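Local coordinates for arginine N-methyltransferase, putative (Trypanosoma brucei brucei, PDB 4LWP), which probably transfers methyl groups from S-adenosyl-L-methionine to arginine side chains of proteins, histones perhaps among them, at residues 34-39 against 317-322; 83-88 against 109-114; 139-144 against 155-160; 146-151 against 297-302. All coordinates share one frame; numbering follows the deposited sequence.

Contact 1. Residues 34-39 against 317-322; sequences LEDAQR and THWKQT. With SAH (S-adenosyl-L-homocysteine), chain I.
Asp36 OD2 takes two hydrogen bonds from His318, one from the ring and one from the backbone. The ring donates through ND1 at 2.7 Å from OD2, with Asp36 in the plane of the imidazole and the anti lone pair of the carboxylate in use. The backbone N of His318 reaches the same OD2 at 2.9 Å, nearly straight but from above the carboxylate plane. Ring and carboxylate stand 84° apart; the ND1 bond fixes the rotation of the imidazole, and the N bond holds the carboxylate to the turn. A histidine CG set between its backbone N and carbonyl carbon (chi1 76°) lets ND1 and N converge on one oxygen. Beside this pair runs Arg39, its CD 3.7 Å from His318 CE1 and its CG 3.8 Å from Trp319 CH2. Its guanidinium grips the carboxylate of S-adenosyl-L-homocysteine with two bonds, NH1 to OXT at 2.7 Å and NH2 to O at 2.8 Å, in the cofactor site of a protein arginine methyltransferase fold. Asp36 is also the N-cap of helix 37-49: OD1 accepts from Arg39 N at 3.2 Å, tying the cap to the ligand-binding residue. Farther out, the type I turn from Thr317 to Lys320 presents His318 and Trp319, whose NE1 bonds to Met144 O. Glu142 forms a salt bridge with Arg39 NH1, and Arg39 NE donates to Met33 O.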
# COMPACT_ATOMS: atom_id res chain seq x y z
N LEU A 34 15.22 5.33 -2.84
CA LEU A 34 16.50 4.64 -2.70
C LEU A 34 16.42 3.16 -3.04
O LEU A 34 17.42 2.56 -3.41
CB LEU A 34 17.03 4.79 -1.28
CG LEU A 34 17.40 6.19 -0.83
CD1 LEU A 34 17.64 6.19 0.67
CD2 LEU A 34 18.64 6.64 -1.59
N GLU A 35 15.21 2.59 -2.95
CA GLU A 35 14.99 1.18 -3.26
C GLU A 35 14.77 0.99 -4.76
O GLU A 35 14.79 -0.13 -5.27
CB GLU A 35 13.77 0.65 -2.48
CG GLU A 35 14.06 0.42 -0.99
CD GLU A 35 12.86 -0.10 -0.19
OE1 GLU A 35 11.70 0.25 -0.54
OE2 GLU A 35 13.09 -0.83 0.81
N ASP A 36 14.57 2.10 -5.47
CA ASP A 36 14.40 2.08 -6.91
C ASP A 36 15.74 1.83 -7.60
O ASP A 36 16.47 2.78 -7.93
CB ASP A 36 13.79 3.40 -7.35
CG ASP A 36 13.30 3.38 -8.78
OD1 ASP A 36 13.84 2.61 -9.60
OD2 ASP A 36 12.37 4.16 -9.09
N ALA A 37 16.05 0.56 -7.83
CA ALA A 37 17.37 0.18 -8.33
C ALA A 37 17.66 0.81 -9.69
O ALA A 37 18.80 1.22 -9.94
CB ALA A 37 17.50 -1.34 -8.41
N GLN A 38 16.66 0.89 -10.56
CA GLN A 38 16.87 1.50 -11.88
C GLN A 38 17.28 2.96 -11.71
O GLN A 38 18.20 3.45 -12.37
CB GLN A 38 15.62 1.40 -12.75
CG GLN A 38 15.21 -0.05 -13.05
CD GLN A 38 16.28 -0.79 -13.85
OE1 GLN A 38 16.64 -0.38 -14.96
NE2 GLN A 38 16.78 -1.89 -13.29
N ARG A 39 16.55 3.67 -10.86
CA ARG A 39 16.83 5.06 -10.57
C ARG A 39 18.24 5.20 -10.00
O ARG A 39 19.05 5.99 -10.49
CB ARG A 39 15.80 5.61 -9.59
CG ARG A 39 15.85 7.10 -9.39
CD ARG A 39 15.02 7.54 -8.18
NE ARG A 39 15.79 7.39 -6.94
CZ ARG A 39 16.37 8.40 -6.29
NH1 ARG A 39 16.27 9.65 -6.76
NH2 ARG A 39 17.05 8.17 -5.17
N THR A 317 9.72 1.00 -11.92
CA THR A 317 10.33 2.10 -11.15
C THR A 317 9.23 2.68 -10.27
O THR A 317 8.07 2.34 -10.46
CB THR A 317 10.90 3.23 -12.04
OG1 THR A 317 9.81 3.98 -12.57
CG2 THR A 317 11.77 2.67 -13.17
N HIS A 318 9.58 3.56 -9.34
CA HIS A 318 8.58 4.12 -8.42
C HIS A 318 7.64 5.07 -9.15
O HIS A 318 6.57 5.38 -8.64
CB HIS A 318 9.26 4.83 -7.24
CG HIS A 318 9.84 6.17 -7.56
ND1 HIS A 318 11.06 6.32 -8.17
CD2 HIS A 318 9.37 7.42 -7.34
CE1 HIS A 318 11.32 7.61 -8.32
NE2 HIS A 318 10.31 8.30 -7.83
N TRP A 319 8.03 5.53 -10.34
CA TRP A 319 7.14 6.34 -11.19
C TRP A 319 5.98 5.56 -11.83
O TRP A 319 4.95 6.14 -12.16
CB TRP A 319 7.95 7.03 -12.30
CG TRP A 319 8.83 8.17 -11.85
CD1 TRP A 319 8.44 9.46 -11.58
CD2 TRP A 319 10.25 8.14 -11.63
NE1 TRP A 319 9.52 10.22 -11.20
CE2 TRP A 319 10.64 9.44 -11.23
CE3 TRP A 319 11.22 7.14 -11.75
CZ2 TRP A 319 11.97 9.76 -10.94
CZ3 TRP A 319 12.53 7.45 -11.46
CH2 TRP A 319 12.90 8.75 -11.06
N LYS A 320 6.14 4.25 -12.01
CA LYS A 320 5.16 3.46 -12.79
C LYS A 320 4.93 4.10 -14.18
O LYS A 320 5.88 4.55 -14.81
CB LYS A 320 3.85 3.33 -12.01
CG LYS A 320 4.06 2.76 -10.61
CD LYS A 320 2.85 2.98 -9.71
CE LYS A 320 3.05 2.33 -8.35
NZ LYS A 320 2.93 0.85 -8.39
N GLN A 321 3.68 4.10 -14.67
CA GLN A 321 3.30 4.93 -15.82
C GLN A 321 1.97 5.61 -15.54
O GLN A 321 1.27 5.25 -14.59
CB GLN A 321 3.19 4.10 -17.12
CG GLN A 321 4.50 3.45 -17.57
CD GLN A 321 4.63 2.07 -16.97
OE1 GLN A 321 3.65 1.32 -16.91
NE2 GLN A 321 5.82 1.73 -16.50
N THR A 322 1.63 6.58 -16.38
CA THR A 322 0.40 7.33 -16.23
C THR A 322 -0.48 7.06 -17.44
O THR A 322 -0.02 7.12 -18.58
CB THR A 322 0.67 8.83 -16.09
OG1 THR A 322 1.40 9.07 -14.87
CG2 THR A 322 -0.62 9.63 -16.05
N SAH I . 18.30 13.89 -4.56
CA SAH I . 17.63 12.92 -3.71
CB SAH I . 16.20 13.35 -3.40
CG SAH I . 15.36 13.94 -4.54
SD SAH I . 13.64 14.15 -4.00
C SAH I . 17.67 11.57 -4.40
O SAH I . 17.44 10.53 -3.76
OXT SAH I . 17.93 11.51 -5.61
C5' SAH I . 13.73 15.93 -4.25
C4' SAH I . 14.10 16.73 -2.98
O4' SAH I . 14.17 18.09 -3.33
C3' SAH I . 13.14 16.64 -1.80
O3' SAH I . 13.88 16.24 -0.66
C2' SAH I . 12.63 18.06 -1.60
O2' SAH I . 12.60 18.46 -0.25
C1' SAH I . 13.70 18.89 -2.27
N9 SAH I . 13.24 20.12 -2.92
C8 SAH I . 12.15 20.27 -3.75
N7 SAH I . 12.11 21.55 -4.15
C5 SAH I . 13.16 22.22 -3.61
C6 SAH I . 13.57 23.54 -3.71
N6 SAH I . 12.87 24.40 -4.46
N1 SAH I . 14.71 23.94 -3.03
C2 SAH I . 15.42 23.03 -2.26
N3 SAH I . 15.00 21.72 -2.16
C4 SAH I . 13.89 21.33 -2.83

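Contact 2. Residues 83-88 against 109-114; sequences IEASSL and GDTVEN. With SAH (S-adenosyl-L-homocysteine), chain I.
Glu84 OE1 is gripped by the backbone N and the hydroxyl of Ser86, each at 2.8 Å from it; the ribose O2' of S-adenosyl-L-homocysteine also approaches OE1, at a doubtfully short 2.4 Å. OE2 takes O3' at 2.6 Å and has a second donor in Gly64 N. Ser86 N comes in on the anti side of OE1 and Ser86 OG from above the carboxylate plane; together they restrict its turning while its oxygens face the ribose hydroxyls. Across the contact Ala85 CB meets Thr111 CG2 at 3.7 Å, while Ile83 CG2 lies against Asp110 O and Val112 CG2. The loop after strand 79-83 and the start of helix 112-117 border the adenine: Val112 N donates to N1 at 2.8 Å, and Glu113 OE1 accepts from N6 at 3.0 Å. Thr111 is the N-cap of that helix, its OG1 accepting from Asn114 N. Asp110 OD1 takes Thr111 N and Asn114 ND2 from the same face of its carboxylate, steadying the approach to the helix. An acidic residue after the second strand binding the ribose hydroxyls, with a backbone N after the next strand reading adenine N1, is typical of the Rossmann-like methyltransferase cofactor site.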
# COMPACT_ATOMS: atom_id res chain seq x y z
N ILE A 83 21.82 21.09 -1.68
CA ILE A 83 20.71 21.97 -1.40
C ILE A 83 19.44 21.18 -1.12
O ILE A 83 19.01 20.36 -1.95
CB ILE A 83 20.46 22.93 -2.58
CG1 ILE A 83 21.73 23.70 -2.94
CG2 ILE A 83 19.32 23.90 -2.26
CD1 ILE A 83 21.54 24.61 -4.14
N GLU A 84 18.87 21.40 0.06
CA GLU A 84 17.64 20.71 0.47
C GLU A 84 16.82 21.59 1.39
O GLU A 84 17.31 22.02 2.43
CB GLU A 84 17.98 19.38 1.18
CG GLU A 84 16.80 18.75 1.88
CD GLU A 84 15.67 18.42 0.93
OE1 GLU A 84 14.51 18.82 1.22
OE2 GLU A 84 15.93 17.77 -0.11
N ALA A 85 15.57 21.86 1.01
CA ALA A 85 14.71 22.79 1.74
C ALA A 85 14.12 22.21 3.00
O ALA A 85 13.80 22.95 3.94
CB ALA A 85 13.57 23.26 0.85
N SER A 86 13.95 20.89 3.04
CA SER A 86 13.19 20.29 4.12
C SER A 86 14.09 20.05 5.32
O SER A 86 15.28 20.37 5.29
CB SER A 86 12.54 18.98 3.70
OG SER A 86 13.52 17.96 3.73
N SER A 87 13.49 19.52 6.38
CA SER A 87 14.20 19.34 7.62
C SER A 87 15.16 18.17 7.54
O SER A 87 15.97 17.96 8.45
CB SER A 87 13.20 19.15 8.76
OG SER A 87 12.38 18.02 8.50
N LEU A 88 15.12 17.42 6.43
CA LEU A 88 16.12 16.40 6.14
C LEU A 88 17.53 16.99 6.08
O LEU A 88 18.52 16.29 6.31
CB LEU A 88 15.82 15.70 4.82
CG LEU A 88 15.27 14.29 4.89
CD1 LEU A 88 15.10 13.72 3.50
CD2 LEU A 88 16.19 13.41 5.74
N GLY A 109 20.58 24.27 3.88
CA GLY A 109 19.20 23.98 4.25
C GLY A 109 18.22 25.09 3.92
O GLY A 109 17.75 25.80 4.81
N ASP A 110 17.89 25.23 2.64
CA ASP A 110 16.98 26.30 2.24
C ASP A 110 16.43 25.98 0.84
O ASP A 110 16.97 25.09 0.15
CB ASP A 110 17.67 27.67 2.28
CG ASP A 110 16.70 28.81 2.60
OD1 ASP A 110 15.46 28.62 2.52
OD2 ASP A 110 17.18 29.91 2.95
N THR A 111 15.40 26.69 0.41
CA THR A 111 14.94 26.47 -0.95
C THR A 111 15.97 27.02 -1.90
O THR A 111 16.73 27.92 -1.55
CB THR A 111 13.58 27.15 -1.23
OG1 THR A 111 13.72 28.56 -1.05
CG2 THR A 111 12.47 26.61 -0.29
N VAL A 112 16.01 26.46 -3.10
CA VAL A 112 16.78 27.03 -4.20
C VAL A 112 16.46 28.51 -4.35
O VAL A 112 17.35 29.34 -4.51
CB VAL A 112 16.48 26.32 -5.54
CG1 VAL A 112 16.93 27.17 -6.74
CG2 VAL A 112 17.14 24.96 -5.57
N GLU A 113 15.18 28.84 -4.30
CA GLU A 113 14.72 30.19 -4.58
C GLU A 113 15.20 31.20 -3.54
O GLU A 113 15.57 32.33 -3.89
CB GLU A 113 13.21 30.18 -4.68
CG GLU A 113 12.67 29.44 -5.92
CD GLU A 113 12.80 27.91 -5.84
OE1 GLU A 113 13.09 27.37 -4.74
OE2 GLU A 113 12.57 27.25 -6.88
N ASN A 114 15.25 30.79 -2.27
CA ASN A 114 15.74 31.68 -1.22
C ASN A 114 17.25 31.87 -1.34
O ASN A 114 17.76 32.95 -1.07
CB ASN A 114 15.41 31.17 0.18
CG ASN A 114 13.94 31.30 0.54
OD1 ASN A 114 13.18 32.04 -0.10
ND2 ASN A 114 13.53 30.58 1.58
N SAH I . 18.30 13.89 -4.56
CA SAH I . 17.63 12.92 -3.71
CB SAH I . 16.20 13.35 -3.40
CG SAH I . 15.36 13.94 -4.54
SD SAH I . 13.64 14.15 -4.00
C SAH I . 17.67 11.57 -4.40
O SAH I . 17.44 10.53 -3.76
OXT SAH I . 17.93 11.51 -5.61
C5' SAH I . 13.73 15.93 -4.25
C4' SAH I . 14.10 16.73 -2.98
O4' SAH I . 14.17 18.09 -3.33
C3' SAH I . 13.14 16.64 -1.80
O3' SAH I . 13.88 16.24 -0.66
C2' SAH I . 12.63 18.06 -1.60
O2' SAH I . 12.60 18.46 -0.25
C1' SAH I . 13.70 18.89 -2.27
N9 SAH I . 13.24 20.12 -2.92
C8 SAH I . 12.15 20.27 -3.75
N7 SAH I . 12.11 21.55 -4.15
C5 SAH I . 13.16 22.22 -3.61
C6 SAH I . 13.57 23.54 -3.71
N6 SAH I . 12.87 24.40 -4.46
N1 SAH I . 14.71 23.94 -3.03
C2 SAH I . 15.42 23.03 -2.26
N3 SAH I . 15.00 21.72 -2.16
C4 SAH I . 13.89 21.33 -2.83

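Contact 3. Residues 139-144 against 155-160; sequences LLSEWM and PSVIRA. With SAH (S-adenosyl-L-homocysteine), chain I.
Strand 139-141 and the helical segment 155-160 run nearly antiparallel, 170° between their directions, with axes 10.2 Å apart at closest approach. Their nearest backbones are at Ser141 and Val157, whose CA atoms are 7.3 Å apart, and the gap is bridged by side chains. Val157 does most of the touching, through CG2. This methyl sits 3.1 Å from Ser141 OG and 3.6 Å from Trp143 CB, and comes obliquely to the indole. Its other methyl, CG1, is anti to the backbone N (chi1 167°), which sets CG2 beside that N and turned to the strand. Trp143 and Val157 cross at about a right angle, and Met144 SD lies 3.9 Å above the indole plane, over its centre. Farther along the strand Leu139 CD2 meets Ala160 CB at 4.2 Å, a looser contact that also borders Val59 and Val61 of strand 57-61. This is the first half of the beta-alpha-beta unit of strand 136-141, helix 154-170 and strand 178-191. The neighbouring Ser156 places OG 3.0 Å from N6 of S-adenosyl-L-homocysteine. The interface is therefore almost wholly apolar: its buried hydroxyl, Ser141 OG, is satisfied by Val61 O, Ser156 and Glu142 direct their polar ends away from it, to the adenine end and to Arg39, and methyls with the CB and nearby indole atoms of Trp143 join helix to sheet.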
# COMPACT_ATOMS: atom_id res chain seq x y z
N LEU A 139 25.74 20.25 -12.25
CA LEU A 139 24.50 20.38 -11.52
C LEU A 139 23.78 19.03 -11.51
O LEU A 139 23.35 18.53 -12.55
CB LEU A 139 23.62 21.46 -12.18
CG LEU A 139 22.36 21.87 -11.43
CD1 LEU A 139 22.78 22.03 -10.02
CD2 LEU A 139 21.85 23.20 -11.92
N LEU A 140 23.72 18.40 -10.34
CA LEU A 140 23.02 17.12 -10.14
C LEU A 140 21.64 17.33 -9.57
O LEU A 140 21.46 18.09 -8.62
CB LEU A 140 23.79 16.19 -9.19
CG LEU A 140 25.12 15.65 -9.65
CD1 LEU A 140 25.71 14.77 -8.58
CD2 LEU A 140 24.85 14.83 -10.88
N SER A 141 20.68 16.57 -10.09
CA SER A 141 19.33 16.71 -9.61
C SER A 141 18.48 15.54 -10.04
O SER A 141 18.70 14.94 -11.11
CB SER A 141 18.71 18.02 -10.11
OG SER A 141 17.49 18.22 -9.43
N GLU A 142 17.53 15.21 -9.18
CA GLU A 142 16.54 14.22 -9.53
C GLU A 142 15.17 14.85 -9.34
O GLU A 142 14.59 14.80 -8.25
CB GLU A 142 16.74 12.96 -8.70
CG GLU A 142 16.18 11.72 -9.34
CD GLU A 142 14.69 11.67 -9.25
OE1 GLU A 142 14.03 12.28 -10.13
OE2 GLU A 142 14.19 11.04 -8.29
N TRP A 143 14.69 15.45 -10.42
CA TRP A 143 13.57 16.36 -10.38
C TRP A 143 12.32 15.79 -11.02
O TRP A 143 11.29 16.45 -11.04
CB TRP A 143 13.95 17.65 -11.11
CG TRP A 143 14.54 17.39 -12.46
CD1 TRP A 143 15.88 17.27 -12.77
CD2 TRP A 143 13.83 17.18 -13.69
NE1 TRP A 143 16.03 17.00 -14.10
CE2 TRP A 143 14.79 16.94 -14.69
CE3 TRP A 143 12.48 17.19 -14.04
CZ2 TRP A 143 14.44 16.73 -16.02
CZ3 TRP A 143 12.13 16.98 -15.35
CH2 TRP A 143 13.11 16.74 -16.33
N MET A 144 12.43 14.61 -11.61
CA MET A 144 11.38 14.11 -12.46
C MET A 144 10.11 13.77 -11.71
O MET A 144 10.14 13.10 -10.68
CB MET A 144 11.86 12.88 -13.23
CG MET A 144 12.99 13.19 -14.23
SD MET A 144 14.63 13.25 -13.51
CE MET A 144 14.84 11.51 -13.13
N PRO A 155 10.96 23.34 -12.51
CA PRO A 155 11.21 24.80 -12.47
C PRO A 155 12.30 25.25 -11.48
O PRO A 155 12.99 26.21 -11.78
CB PRO A 155 9.84 25.39 -12.07
CG PRO A 155 8.82 24.33 -12.51
CD PRO A 155 9.54 23.01 -12.27
N SER A 156 12.47 24.57 -10.36
CA SER A 156 13.54 24.92 -9.42
C SER A 156 14.92 24.56 -9.97
O SER A 156 15.90 25.24 -9.66
CB SER A 156 13.33 24.24 -8.06
OG SER A 156 12.17 24.73 -7.40
N VAL A 157 15.00 23.48 -10.75
CA VAL A 157 16.24 23.06 -11.37
C VAL A 157 16.66 24.08 -12.42
O VAL A 157 17.83 24.46 -12.50
CB VAL A 157 16.13 21.62 -11.99
CG1 VAL A 157 17.30 21.31 -12.90
CG2 VAL A 157 16.05 20.57 -10.89
N ILE A 158 15.71 24.55 -13.23
CA ILE A 158 16.00 25.61 -14.19
C ILE A 158 16.50 26.88 -13.52
O ILE A 158 17.48 27.48 -13.97
CB ILE A 158 14.76 25.95 -15.04
CG1 ILE A 158 14.36 24.73 -15.88
CG2 ILE A 158 15.02 27.17 -15.92
CD1 ILE A 158 13.08 24.94 -16.68
N ARG A 159 15.84 27.31 -12.44
CA ARG A 159 16.29 28.49 -11.69
C ARG A 159 17.67 28.31 -11.12
O ARG A 159 18.49 29.23 -11.12
CB ARG A 159 15.34 28.81 -10.55
CG ARG A 159 13.99 29.38 -10.96
CD ARG A 159 12.98 29.23 -9.82
NE ARG A 159 11.67 29.44 -10.40
CZ ARG A 159 10.56 28.81 -10.06
NH1 ARG A 159 10.56 27.91 -9.09
NH2 ARG A 159 9.46 29.09 -10.71
N ALA A 160 17.93 27.12 -10.59
CA ALA A 160 19.25 26.85 -10.04
C ALA A 160 20.30 26.97 -11.13
O ALA A 160 21.35 27.61 -10.92
CB ALA A 160 19.30 25.47 -9.40
N SAH I . 18.30 13.89 -4.56
CA SAH I . 17.63 12.92 -3.71
CB SAH I . 16.20 13.35 -3.40
CG SAH I . 15.36 13.94 -4.54
SD SAH I . 13.64 14.15 -4.00
C SAH I . 17.67 11.57 -4.40
O SAH I . 17.44 10.53 -3.76
OXT SAH I . 17.93 11.51 -5.61
C5' SAH I . 13.73 15.93 -4.25
C4' SAH I . 14.10 16.73 -2.98
O4' SAH I . 14.17 18.09 -3.33
C3' SAH I . 13.14 16.64 -1.80
O3' SAH I . 13.88 16.24 -0.66
C2' SAH I . 12.63 18.06 -1.60
O2' SAH I . 12.60 18.46 -0.25
C1' SAH I . 13.70 18.89 -2.27
N9 SAH I . 13.24 20.12 -2.92
C8 SAH I . 12.15 20.27 -3.75
N7 SAH I . 12.11 21.55 -4.15
C5 SAH I . 13.16 22.22 -3.61
C6 SAH I . 13.57 23.54 -3.71
N6 SAH I . 12.87 24.40 -4.46
N1 SAH I . 14.71 23.94 -3.03
C2 SAH I . 15.42 23.03 -2.26
N3 SAH I . 15.00 21.72 -2.16
C4 SAH I . 13.89 21.33 -2.83

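Contact 4. Residues 146-151 against 297-302; sequences FYLFHE and VWFDVS
Leu148 and Phe299, each with about 64 Å² buried here, carry this contact, and Tyr147 follows with 56 Å². The leucine branch crosses the phenylalanine obliquely: Leu148 CD2 lies 3.6 Å from Phe299 CD1, and Leu148 CG is 3.7 Å from Phe299 CB. The same leucine methyl reaches on to Val301 CG1 at 4.0 Å. Phe299 CD2 lies 3.5 Å from Leu148 N and 3.8 Å from Tyr147 CA, so the phenyl covers backbone as well as side chain. Phe299 CG lies between its backbone N and carbonyl carbon (chi1 69°), which puts the ring against the Leu148 branch and the 147-148 backbone. Tyr147 contributes its CB, 3.6 Å from Val297 CG1, while its ring extends past the strand. The chain turns a corner here, and Phe149 and His150 both face Phe146 as in a classic beta bulge, Phe146 O accepting from both backbone N atoms. This corner lies between strand 136-141 and helix 154-170, against strand 289-303 of the region assigned to the oligomerization subdomain. Phe299 also meets the Trp319 ring edge-to-face. Across the pair the contact is made of carbon packing, consistent with a hydrophobic joint between the cofactor-binding part and the beta-rich part of the chain.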
# COMPACT_ATOMS: atom_id res chain seq x y z
N PHE A 146 5.83 12.56 -12.40
CA PHE A 146 5.05 11.74 -13.30
C PHE A 146 5.04 12.44 -14.66
O PHE A 146 4.84 13.65 -14.74
CB PHE A 146 3.66 11.53 -12.73
CG PHE A 146 3.67 10.91 -11.35
CD1 PHE A 146 3.94 9.55 -11.18
CD2 PHE A 146 3.41 11.69 -10.22
CE1 PHE A 146 3.95 8.97 -9.91
CE2 PHE A 146 3.41 11.12 -8.94
CZ PHE A 146 3.68 9.77 -8.79
N TYR A 147 5.26 11.66 -15.72
CA TYR A 147 5.63 12.16 -17.05
C TYR A 147 6.50 13.42 -17.00
O TYR A 147 6.22 14.40 -17.70
CB TYR A 147 4.41 12.43 -17.93
CG TYR A 147 3.25 13.14 -17.30
CD1 TYR A 147 2.33 12.45 -16.51
CD2 TYR A 147 3.03 14.49 -17.53
CE1 TYR A 147 1.25 13.09 -15.92
CE2 TYR A 147 1.94 15.14 -16.97
CZ TYR A 147 1.05 14.43 -16.17
OH TYR A 147 -0.03 15.08 -15.60
N LEU A 148 7.56 13.35 -16.18
CA LEU A 148 8.55 14.41 -16.04
C LEU A 148 8.08 15.68 -15.36
O LEU A 148 8.86 16.37 -14.71
CB LEU A 148 9.04 14.94 -17.41
CG LEU A 148 9.98 14.14 -18.29
CD1 LEU A 148 10.41 15.00 -19.51
CD2 LEU A 148 11.16 13.63 -17.47
N PHE A 149 6.84 16.00 -15.43
CA PHE A 149 6.34 17.35 -15.16
C PHE A 149 5.44 17.41 -13.92
O PHE A 149 5.54 18.35 -13.14
CB PHE A 149 5.59 17.98 -16.33
CG PHE A 149 6.44 18.14 -17.56
CD1 PHE A 149 7.44 19.11 -17.62
CD2 PHE A 149 6.23 17.32 -18.67
CE1 PHE A 149 8.24 19.25 -18.75
CE2 PHE A 149 7.01 17.46 -19.82
CZ PHE A 149 8.01 18.42 -19.86
N HIS A 150 4.57 16.42 -13.73
CA HIS A 150 3.56 16.48 -12.68
C HIS A 150 4.10 16.06 -11.33
O HIS A 150 4.49 14.91 -11.15
CB HIS A 150 2.34 15.62 -13.04
CG HIS A 150 1.21 15.74 -12.07
ND1 HIS A 150 0.49 16.90 -11.90
CD2 HIS A 150 0.68 14.84 -11.20
CE1 HIS A 150 -0.44 16.72 -10.98
NE2 HIS A 150 -0.35 15.48 -10.54
N GLU A 151 4.09 17.01 -10.39
CA GLU A 151 4.69 16.85 -9.07
C GLU A 151 6.20 16.74 -9.15
O GLU A 151 6.81 16.11 -8.31
CB GLU A 151 4.11 15.64 -8.34
CG GLU A 151 2.62 15.74 -8.22
CD GLU A 151 2.04 14.64 -7.39
OE1 GLU A 151 2.83 13.86 -6.81
OE2 GLU A 151 0.80 14.57 -7.32
N VAL A 297 1.41 7.13 -20.78
CA VAL A 297 2.48 8.10 -20.91
C VAL A 297 3.62 7.82 -19.95
O VAL A 297 3.40 7.57 -18.77
CB VAL A 297 1.96 9.52 -20.66
CG1 VAL A 297 3.10 10.50 -20.68
CG2 VAL A 297 0.93 9.89 -21.71
N TRP A 298 4.84 7.84 -20.47
CA TRP A 298 6.01 7.65 -19.64
C TRP A 298 7.14 8.57 -20.10
O TRP A 298 6.95 9.39 -21.00
CB TRP A 298 6.45 6.19 -19.66
CG TRP A 298 6.99 5.65 -21.01
CD1 TRP A 298 8.28 5.69 -21.44
CD2 TRP A 298 6.25 4.96 -22.03
NE1 TRP A 298 8.39 5.08 -22.67
CE2 TRP A 298 7.16 4.62 -23.05
CE3 TRP A 298 4.91 4.60 -22.18
CZ2 TRP A 298 6.77 3.94 -24.21
CZ3 TRP A 298 4.52 3.92 -23.34
CH2 TRP A 298 5.46 3.59 -24.33
N PHE A 299 8.30 8.45 -19.46
CA PHE A 299 9.46 9.27 -19.81
C PHE A 299 10.79 8.51 -19.71
O PHE A 299 10.93 7.54 -18.95
CB PHE A 299 9.54 10.51 -18.91
CG PHE A 299 9.86 10.22 -17.48
CD1 PHE A 299 11.18 10.08 -17.05
CD2 PHE A 299 8.83 10.11 -16.53
CE1 PHE A 299 11.48 9.81 -15.72
CE2 PHE A 299 9.12 9.84 -15.20
CZ PHE A 299 10.44 9.69 -14.79
N ASP A 300 11.77 9.00 -20.46
CA ASP A 300 13.18 8.65 -20.30
C ASP A 300 13.98 9.89 -19.89
O ASP A 300 13.60 11.00 -20.23
CB ASP A 300 13.76 8.12 -21.60
CG ASP A 300 13.28 6.71 -21.97
OD1 ASP A 300 12.37 6.13 -21.33
OD2 ASP A 300 13.85 6.19 -22.96
N VAL A 301 15.07 9.70 -19.15
CA VAL A 301 16.08 10.74 -19.05
C VAL A 301 17.42 10.09 -19.36
O VAL A 301 17.57 8.87 -19.24
CB VAL A 301 16.12 11.42 -17.67
CG1 VAL A 301 14.79 12.07 -17.38
CG2 VAL A 301 16.49 10.41 -16.57
N SER A 302 18.40 10.87 -19.79
CA SER A 302 19.67 10.24 -20.15
C SER A 302 20.86 11.10 -19.82
O SER A 302 20.76 12.34 -19.72
CB SER A 302 19.69 9.89 -21.64
OG SER A 302 19.41 11.01 -22.44

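In the fold
From the N terminus, contact 1 opens at residues 34-39 and closes the largest loop when the chain returns at 317-322; contacts 2, 3 and 4 all fall within it. Contact 2 closes a short loop, 83-88 to 109-114, before contact 3 begins. Contacts 3 and 4 cross: 139-144 precedes 146-151, then 155-160 completes contact 3 and 297-302 completes contact 4. Contacts 1, 2 and 3 all touch S-adenosyl-L-homocysteine, and contact 2 meets contact 3 through Glu113 with Ser156 and Arg159. Contact 4 lies away from the ligand and packs the loop between strand 136-141 and helix 154-170 on strand 289-303, whose neighbour 321-325 carries contact 1.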